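Local coordinates for protein A6 homolog (Fowlpox virus, PDB 6BR8), which binds phospholipids in its helical C-terminal part and probably plays an essential role in the transition from immature to mature virions, at residues A167-K170 with T171-V175; N195-E198 with M199-I203. All coordinates share one frame; numbering follows the deposited sequence.

Contact 1: residues A167-K170 with T171-V175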
ATOM      1  N   ALA A 167      -2.206 -18.201  12.796  1.00 48.09           N
ATOM      2  CA  ALA A 167      -2.198 -19.565  13.300  1.00 68.37           C
ATOM      3  C   ALA A 167      -2.495 -20.543  12.175  1.00 65.16           C
ATOM      4  O   ALA A 167      -1.838 -21.576  12.048  1.00 65.06           O
ATOM      5  CB  ALA A 167      -3.212 -19.722  14.424  1.00 44.47           C
ATOM      6  N   SER A 168      -3.488 -20.212  11.356  1.00 56.66           N
ATOM      7  CA  SER A 168      -3.853 -21.070  10.243  1.00 56.19           C
ATOM      8  C   SER A 168      -2.696 -21.190   9.259  1.00 58.99           C
ATOM      9  O   SER A 168      -2.394 -22.280   8.742  1.00 63.45           O
ATOM     10  CB  SER A 168      -5.095 -20.497   9.573  1.00 51.04           C
ATOM     11  OG  SER A 168      -5.315 -21.153   8.343  1.00 61.65           O
ATOM     12  N   PHE A 169      -2.032 -20.068   9.000  1.00 50.28           N
ATOM     13  CA  PHE A 169      -0.814 -20.081   8.207  1.00 61.44           C
ATOM     14  C   PHE A 169       0.209 -21.075   8.766  1.00 67.23           C
ATOM     15  O   PHE A 169       0.802 -21.865   8.024  1.00 62.85           O
ATOM     16  CB  PHE A 169      -0.247 -18.663   8.152  1.00 48.86           C
ATOM     17  CG  PHE A 169       0.936 -18.546   7.304  1.00 53.90           C
ATOM     18  CD1 PHE A 169       0.823 -18.686   5.937  1.00 61.90           C
ATOM     19  CD2 PHE A 169       2.175 -18.327   7.860  1.00 47.88           C
ATOM     20  CE1 PHE A 169       1.914 -18.590   5.137  1.00 59.48           C
ATOM     21  CE2 PHE A 169       3.280 -18.250   7.069  1.00 61.28           C
ATOM     22  CZ  PHE A 169       3.153 -18.374   5.697  1.00 68.42           C
ATOM     23  N   LYS A 170       0.404 -21.075  10.081  1.00 59.03           N
ATOM     24  CA  LYS A 170       1.454 -21.901  10.647  1.00 52.19           C
ATOM     25  C   LYS A 170       1.167 -23.380  10.502  1.00 58.80           C
ATOM     26  O   LYS A 170       2.105 -24.177  10.572  1.00 66.24           O
ATOM     27  CB  LYS A 170       1.659 -21.521  12.108  1.00 52.13           C
ATOM     28  CG  LYS A 170       2.464 -20.259  12.255  1.00 55.90           C
ATOM     29  CD  LYS A 170       2.562 -19.813  13.676  1.00 59.20           C
ATOM     30  CE  LYS A 170       3.345 -18.532  13.731  1.00 68.14           C
ATOM     31  NZ  LYS A 170       3.666 -18.190  15.133  1.00 78.80           N
ATOM     32  N   THR A 171      -0.094 -23.759  10.294  1.00 61.13           N
ATOM     33  CA  THR A 171      -0.481 -25.151  10.088  1.00 66.68           C
ATOM     34  C   THR A 171      -0.345 -25.593   8.640  1.00 74.29           C
ATOM     35  O   THR A 171      -0.633 -26.759   8.345  1.00 87.54           O
ATOM     36  CB  THR A 171      -1.932 -25.391  10.502  1.00 60.48           C
ATOM     37  OG1 THR A 171      -2.781 -24.788   9.522  1.00 69.20           O
ATOM     38  CG2 THR A 171      -2.221 -24.791  11.861  1.00 48.98           C
ATOM     39  N   LYS A 172       0.036 -24.684   7.735  1.00 68.55           N
ATOM     40  CA  LYS A 172       0.195 -24.980   6.318  1.00 72.24           C
ATOM     41  C   LYS A 172       1.616 -24.810   5.819  1.00 60.20           C
ATOM     42  O   LYS A 172       1.899 -25.245   4.709  1.00 63.38           O
ATOM     43  CB  LYS A 172      -0.698 -24.077   5.449  1.00 64.22           C
ATOM     44  CG  LYS A 172      -2.182 -24.196   5.691  1.00 55.02           C
ATOM     45  CD  LYS A 172      -2.880 -22.990   5.143  1.00 57.23           C
ATOM     46  CE  LYS A 172      -4.355 -22.975   5.507  1.00 83.57           C
ATOM     47  NZ  LYS A 172      -5.178 -22.781   4.277  1.00 86.77           N
ATOM     48  N   VAL A 173       2.488 -24.153   6.584  1.00 67.13           N
ATOM     49  CA  VAL A 173       3.828 -23.735   6.178  1.00 64.36           C
ATOM     50  C   VAL A 173       4.700 -23.782   7.424  1.00 76.83           C
ATOM     51  O   VAL A 173       4.353 -23.172   8.439  1.00101.10           O
ATOM     52  CB  VAL A 173       3.852 -22.304   5.604  1.00 72.91           C
ATOM     53  CG1 VAL A 173       5.277 -21.862   5.394  1.00 74.23           C
ATOM     54  CG2 VAL A 173       3.086 -22.181   4.316  1.00 65.13           C
ATOM     55  N   SER A 174       5.847 -24.458   7.376  1.00 71.41           N
ATOM     56  CA  SER A 174       6.627 -24.548   8.610  1.00 58.77           C
ATOM     57  C   SER A 174       7.497 -23.312   8.742  1.00 55.86           C
ATOM     58  O   SER A 174       8.543 -23.199   8.110  1.00 59.45           O
ATOM     59  CB  SER A 174       7.466 -25.810   8.664  1.00 62.03           C
ATOM     60  OG  SER A 174       8.447 -25.637   9.670  1.00 63.55           O
ATOM     61  N   VAL A 175       7.065 -22.378   9.582  1.00 69.07           N
ATOM     62  CA  VAL A 175       7.782 -21.122   9.744  1.00 69.59           C
ATOM     63  C   VAL A 175       9.150 -21.364  10.378  1.00 70.05           C
ATOM     64  O   VAL A 175      10.119 -20.653  10.070  1.00 75.20           O
ATOM     65  CB  VAL A 175       6.899 -20.142  10.547  1.00 80.15           C
ATOM     66  CG1 VAL A 175       7.670 -18.897  10.950  1.00 68.51           C
ATOM     67  CG2 VAL A 175       5.661 -19.763   9.736  1.00 77.62           C
TER
HETATM   68  O   HOH W   1       4.860 -23.558  11.874  1.00 69.70           O
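Phe-169 and Val-173 meet where helix 156-170 gives way to the loop that leads to helix 175-180. The apolar part of the contact gathers round the Phe-169 ring. With CG anti to the backbone N (chi1 -176°), the ring is carried out from the helix to Val-173 and Val-175. Val-173 lies over one face, its CB offset toward the rim, and its CG2 stands 3.9 Å from Phe-169 CE1. Val-175 CG2 approaches the ring obliquely, 3.9 Å from Phe-169 CE2, and also touches the aliphatic start of the Lys-170 chain at CG. From helix 197-210, Tyr-200 touches both Phe-169 and Val-173, and Met-199 touches Val-173.

The polar part is carried by carbonyls near the end of the helix. Ser-168 O accepts two bonds from Thr-171: one from OG1, at 2.7 Å and tilted 18° from the carbonyl plane, the other from the backbone N, at 3.1 Å and well above that plane. Thr-171 holds OG1 between its backbone N and carbonyl carbon (chi1 73°), which turns the hydroxyl back onto the preceding turn, while CG2 comes to 3.2 Å from Ala-167 O. Phe-169 O accepts from Lys-172 N at 2.9 Å and, weakly, from Val-173 N. The aliphatic run of Lys-172 lies back along Ser-168, whose OG bonds to Glu-207, outside both segments; Lys-172 NZ lies at long, weak ion-pair range of Glu-207 OE2.

A water bridges the turn, donating to Lys-170 O (3.1 Å) and accepting weakly from Val-175 N. Ser-174, the N-cap of the next helix, bonds through OG to Asp-177 N. Together these contacts form a short connection between consecutive helices, with i to i+3 bonds at the C-terminal end of one and an N-capped start to the next.

Contact 2: residues N195-E198 with M199-I203. With PGV ((1R)-2-{[{[(2S)-2,3-dihydroxypropyl]oxy}(hydroxy)phosphoryl]oxy}-1-[(palmitoyloxy)methyl]ethyl (11E)-octadec-11-enoate), chain F.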
ATOM      1  N   ASN A 195       8.859 -18.759  -6.175  1.00 60.91           N
ATOM      2  CA  ASN A 195       9.054 -20.179  -6.443  1.00 56.50           C
ATOM      3  C   ASN A 195       7.939 -21.045  -5.878  1.00 53.26           C
ATOM      4  O   ASN A 195       7.852 -22.239  -6.200  1.00 67.30           O
ATOM      5  CB  ASN A 195      10.388 -20.620  -5.859  1.00 69.17           C
ATOM      6  CG  ASN A 195      11.549 -20.052  -6.627  1.00 75.19           C
ATOM      7  OD1 ASN A 195      11.464 -19.876  -7.830  1.00 72.45           O
ATOM      8  ND2 ASN A 195      12.613 -19.699  -5.926  1.00 82.17           N
ATOM      9  N   ASN A 196       7.095 -20.477  -5.035  1.00 49.82           N
ATOM     10  CA  ASN A 196       5.982 -21.241  -4.501  1.00 69.27           C
ATOM     11  C   ASN A 196       4.704 -20.434  -4.729  1.00 52.02           C
ATOM     12  O   ASN A 196       3.922 -20.214  -3.806  1.00 51.36           O
ATOM     13  CB  ASN A 196       6.241 -21.596  -3.030  1.00 52.25           C
ATOM     14  CG  ASN A 196       7.507 -22.463  -2.840  1.00 55.54           C
ATOM     15  OD1 ASN A 196       8.632 -21.966  -2.673  1.00 54.21           O
ATOM     16  ND2 ASN A 196       7.322 -23.768  -2.912  1.00 50.49           N
ATOM     17  N   ARG A 197       4.501 -20.013  -5.986  1.00 58.96           N
ATOM     18  CA  ARG A 197       3.404 -19.126  -6.366  1.00 57.51           C
ATOM     19  C   ARG A 197       2.044 -19.749  -6.105  1.00 50.22           C
ATOM     20  O   ARG A 197       1.220 -19.171  -5.388  1.00 54.39           O
ATOM     21  CB  ARG A 197       3.498 -18.760  -7.847  1.00 68.73           C
ATOM     22  CG  ARG A 197       3.971 -17.360  -8.124  1.00 72.48           C
ATOM     23  CD  ARG A 197       3.758 -16.918  -9.595  1.00 82.31           C
ATOM     24  NE  ARG A 197       4.140 -17.903 -10.622  1.00 88.85           N
ATOM     25  CZ  ARG A 197       5.391 -18.228 -10.952  1.00 92.76           C
ATOM     26  NH1 ARG A 197       6.415 -17.691 -10.302  1.00 82.55           N
ATOM     27  NH2 ARG A 197       5.616 -19.116 -11.923  1.00 98.65           N
ATOM     28  N   GLU A 198       1.760 -20.882  -6.736  1.00 53.72           N
ATOM     29  CA  GLU A 198       0.407 -21.423  -6.685  1.00 68.42           C
ATOM     30  C   GLU A 198      -0.051 -21.663  -5.244  1.00 59.96           C
ATOM     31  O   GLU A 198      -1.219 -21.426  -4.919  1.00 68.08           O
ATOM     32  CB  GLU A 198       0.329 -22.715  -7.507  1.00 59.48           C
ATOM     33  CG  GLU A 198      -1.069 -23.362  -7.601  1.00 76.31           C
ATOM     34  CD  GLU A 198      -1.085 -24.622  -8.478  1.00 93.32           C
ATOM     35  OE1 GLU A 198      -0.007 -25.006  -8.975  1.00104.10           O
ATOM     36  OE2 GLU A 198      -2.165 -25.235  -8.637  1.00 99.91           O
HETATM   37  N   MSE A 199       0.839 -22.144  -4.376  1.00 56.58           N
HETATM   38  CA  MSE A 199       0.473 -22.367  -2.976  1.00 57.90           C
HETATM   39  C   MSE A 199       0.181 -21.089  -2.177  1.00 52.41           C
HETATM   40  O   MSE A 199      -0.839 -21.007  -1.498  1.00 54.47           O
HETATM   41  CB  MSE A 199       1.547 -23.124  -2.228  1.00 54.34           C
HETATM   42  CG  MSE A 199       0.997 -23.634  -0.919  1.00 76.66           C
HETATM   43 SE   MSE A 199       2.382 -24.217   0.309  1.00 94.80          SE
HETATM   44  CE  MSE A 199       2.704 -22.406   1.026  1.00 98.16           C
ATOM     45  N   TYR A 200       1.075 -20.098  -2.244  1.00 55.75           N
ATOM     46  CA  TYR A 200       0.845 -18.906  -1.443  1.00 45.64           C
ATOM     47  C   TYR A 200      -0.392 -18.195  -1.960  1.00 52.35           C
ATOM     48  O   TYR A 200      -1.158 -17.633  -1.166  1.00 50.68           O
ATOM     49  CB  TYR A 200       2.054 -17.975  -1.451  1.00 44.88           C
ATOM     50  CG  TYR A 200       3.115 -18.438  -0.499  1.00 53.78           C
ATOM     51  CD1 TYR A 200       2.975 -18.257   0.864  1.00 51.89           C
ATOM     52  CD2 TYR A 200       4.254 -19.080  -0.959  1.00 46.49           C
ATOM     53  CE1 TYR A 200       3.953 -18.709   1.749  1.00 47.97           C
ATOM     54  CE2 TYR A 200       5.216 -19.518  -0.086  1.00 57.75           C
ATOM     55  CZ  TYR A 200       5.064 -19.325   1.265  1.00 52.31           C
ATOM     56  OH  TYR A 200       6.032 -19.743   2.152  1.00 46.72           O
ATOM     57  N   LYS A 201      -0.623 -18.244  -3.268  1.00 42.65           N
ATOM     58  CA  LYS A 201      -1.827 -17.599  -3.761  1.00 57.49           C
ATOM     59  C   LYS A 201      -3.076 -18.349  -3.318  1.00 56.06           C
ATOM     60  O   LYS A 201      -4.052 -17.705  -2.937  1.00 60.18           O
ATOM     61  CB  LYS A 201      -1.778 -17.436  -5.282  1.00 54.16           C
ATOM     62  CG  LYS A 201      -0.783 -16.337  -5.725  1.00 75.35           C
ATOM     63  CD  LYS A 201      -0.695 -16.168  -7.267  1.00 77.21           C
ATOM     64  CE  LYS A 201       0.200 -17.249  -7.905  1.00 87.26           C
ATOM     65  NZ  LYS A 201       0.066 -17.431  -9.395  1.00 90.34           N
ATOM     66  N   ASN A 202      -3.069 -19.688  -3.351  1.00 46.86           N
ATOM     67  CA  ASN A 202      -4.201 -20.444  -2.819  1.00 46.82           C
ATOM     68  C   ASN A 202      -4.357 -20.208  -1.319  1.00 47.43           C
ATOM     69  O   ASN A 202      -5.475 -20.175  -0.805  1.00 44.47           O
ATOM     70  CB  ASN A 202      -4.033 -21.946  -3.094  1.00 54.12           C
ATOM     71  CG  ASN A 202      -4.647 -22.367  -4.406  1.00 77.83           C
ATOM     72  OD1 ASN A 202      -5.049 -21.531  -5.215  1.00 97.84           O
ATOM     73  ND2 ASN A 202      -4.731 -23.671  -4.623  1.00 84.11           N
ATOM     74  N   ILE A 203      -3.247 -20.071  -0.591  1.00 43.50           N
ATOM     75  CA  ILE A 203      -3.363 -19.751   0.825  1.00 49.84           C
ATOM     76  C   ILE A 203      -4.033 -18.403   0.982  1.00 55.33           C
ATOM     77  O   ILE A 203      -4.932 -18.229   1.808  1.00 51.84           O
ATOM     78  CB  ILE A 203      -1.984 -19.775   1.503  1.00 46.65           C
ATOM     79  CG1 ILE A 203      -1.514 -21.201   1.666  1.00 44.62           C
ATOM     80  CG2 ILE A 203      -2.020 -19.106   2.884  1.00 46.89           C
ATOM     81  CD1 ILE A 203      -0.218 -21.256   2.322  1.00 42.30           C
TER
HETATM   82  C01 PGV F 404      -9.770 -14.980  -8.022  1.00 90.32           C
HETATM   83  C02 PGV F 404      -8.656 -15.981  -8.650  1.00100.12           C
HETATM   84  C03 PGV F 404      -8.323 -17.054  -7.581  1.00106.70           C
HETATM   85  C04 PGV F 404      -9.972 -19.977  -7.707  1.00 93.76           C
HETATM   86  C05 PGV F 404     -11.180 -19.019  -7.475  1.00103.71           C
HETATM   87  C06 PGV F 404     -12.542 -19.811  -7.609  1.00107.41           C
HETATM   88  O01 PGV F 404      -7.515 -15.206  -8.950  1.00106.14           O
HETATM   89  O02 PGV F 404      -6.883 -14.519  -6.922  1.00102.70           O
HETATM   90  O03 PGV F 404     -10.430 -15.608  -6.916  1.00 83.27           O
HETATM   91  O04 PGV F 404     -10.589 -15.774  -4.697  1.00 98.53           O
HETATM   92  O05 PGV F 404     -11.098 -18.078  -8.529  1.00111.93           O
HETATM   93  O06 PGV F 404     -12.488 -20.618  -8.780  1.00108.02           O
HETATM   94  O11 PGV F 404      -7.422 -18.029  -8.036  1.00111.63           O
HETATM   95  O12 PGV F 404      -9.415 -19.731  -8.972  1.00101.48           O
HETATM   96  O13 PGV F 404      -6.913 -20.369  -9.057  1.00 90.18           O
HETATM   97  O14 PGV F 404      -7.763 -18.521 -10.600  1.00 98.22           O
HETATM   98  C1  PGV F 404      -6.547 -15.043  -7.988  1.00100.89           C
HETATM   99  C2  PGV F 404      -5.105 -15.493  -8.225  1.00 94.52           C
HETATM  100  C3  PGV F 404      -4.048 -14.609  -7.556  1.00 89.01           C
HETATM  101  C4  PGV F 404      -4.080 -14.684  -6.010  1.00 90.97           C
HETATM  102  C5  PGV F 404      -3.271 -13.565  -5.343  1.00 84.18           C
HETATM  103  C6  PGV F 404      -4.154 -12.677  -4.476  1.00 85.08           C
HETATM  104  C7  PGV F 404      -3.548 -11.292  -4.215  1.00 83.79           C
HETATM  105  C8  PGV F 404      -2.019 -11.292  -3.971  1.00 87.02           C
HETATM  106  C9  PGV F 404      -1.462  -9.850  -3.751  1.00 87.49           C
HETATM  107  C10 PGV F 404      -2.593  -8.788  -3.692  1.00 88.17           C
HETATM  108  C19 PGV F 404     -10.249 -15.082  -5.656  1.00 86.59           C
HETATM  109  C20 PGV F 404      -9.649 -13.723  -5.408  1.00 80.35           C
HETATM  110  C21 PGV F 404      -9.552 -13.387  -3.898  1.00 77.71           C
HETATM  111  C22 PGV F 404     -10.191 -12.028  -3.643  1.00 78.21           C
HETATM  112  C23 PGV F 404      -9.276 -11.028  -2.920  1.00 75.85           C
HETATM  113  C24 PGV F 404      -9.944  -9.654  -2.860  1.00 75.61           C
HETATM  114  C25 PGV F 404      -8.971  -8.537  -2.495  1.00 75.64           C
HETATM  115  C26 PGV F 404      -9.661  -7.346  -1.830  1.00 75.69           C
HETATM  116  C27 PGV F 404      -8.670  -6.411  -1.089  1.00 77.76           C
HETATM  117  C28 PGV F 404      -9.111  -4.931  -1.154  1.00 84.82           C
HETATM  118  C29 PGV F 404      -8.025  -3.911  -0.713  1.00 89.59           C
HETATM  119  C30 PGV F 404      -8.201  -2.525  -1.408  1.00 89.15           C
HETATM  120  C31 PGV F 404      -7.775  -1.292  -0.558  1.00 89.67           C
HETATM  121  C32 PGV F 404      -8.838  -0.150  -0.587  1.00 84.62           C
HETATM  122  C33 PGV F 404      -9.604   0.043   0.749  1.00 76.58           C
HETATM  123  C34 PGV F 404     -11.046   0.534   0.520  1.00 78.46           C
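Asn-196 packs its CB against the rim of the Tyr-200 ring, 3.7 Å from CE2, at the beginning of helix 197-210. This is the close side of the contact. Asn-196 O lies at the edge of the ring, near its plane, with Tyr-200 CD2 3.1 Å away, and the same oxygen accepts the backbone N of Tyr-200 in a nearly straight bond (169° at the hydrogen). With CG beside its backbone N (chi1 -80°), Tyr-200 swings its ring back toward Asn-196. The methyl end of selenomethionine Met-199 folds over the ring, CE lying above its centre as a CH-pi contact 3.8 Å from the plane. Beyond the ring, Tyr-200 OH is hydrogen-bonded to Glu-192.

The backbone here forms the first turns of an alpha-helix; Asn-196 holds the N-cap position, but its side chain makes no capping bond. Successive i to i+4 bonds set up the helix, among them Lys-201 N to Arg-197 O and Asn-202 N to Glu-198 O, each 3.0 Å long.

The other side is looser and more polar. Arg-197 and Lys-201 run side by side in the same direction, Lys-201 CE resting 3.6 Å from Arg-197 CB. Their like-charged ends stay close, with Arg-197 NE 4.3 Å from Lys-201 NZ, which would probably make protonation of the lysine somewhat less favourable. Arg-197 NH1 finds an acceptor in Phe-66 O. Lys-201 also belongs to the phosphatidylglycerol pocket, where its aliphatic part, not its amine, meets an acyl chain: CB approaches PGV C4 to 3.7 Å, and CD comes equally close to C3. Glu-198 is exposed and its chain is extended beyond CG, while Asn-202 sets CB 3.4 Å from Glu-198 O.

Overall arrangement
From the N terminus, contact 1 comes first, where helix 156-170 ends and residues 171-175 turn the chain into helix 175-180. The chain then runs through that helix and helix 186-195 before contact 2 opens helix 197-210. Both contacts are local and follow in series, neither nesting in nor crossing the other, and their centres lie 13 Å apart. They meet directly: Val-173 CG2 packs against Met-199 CE and, at 4.0 Å, Ile-203 CD1, while Phe-169 CE1 lies 4.0 Å from Tyr-200 CE1. The loop after helix 156-170 is thereby joined to the first turns of helix 197-210, a helix that also contributes to the phosphatidylglycerol pocket.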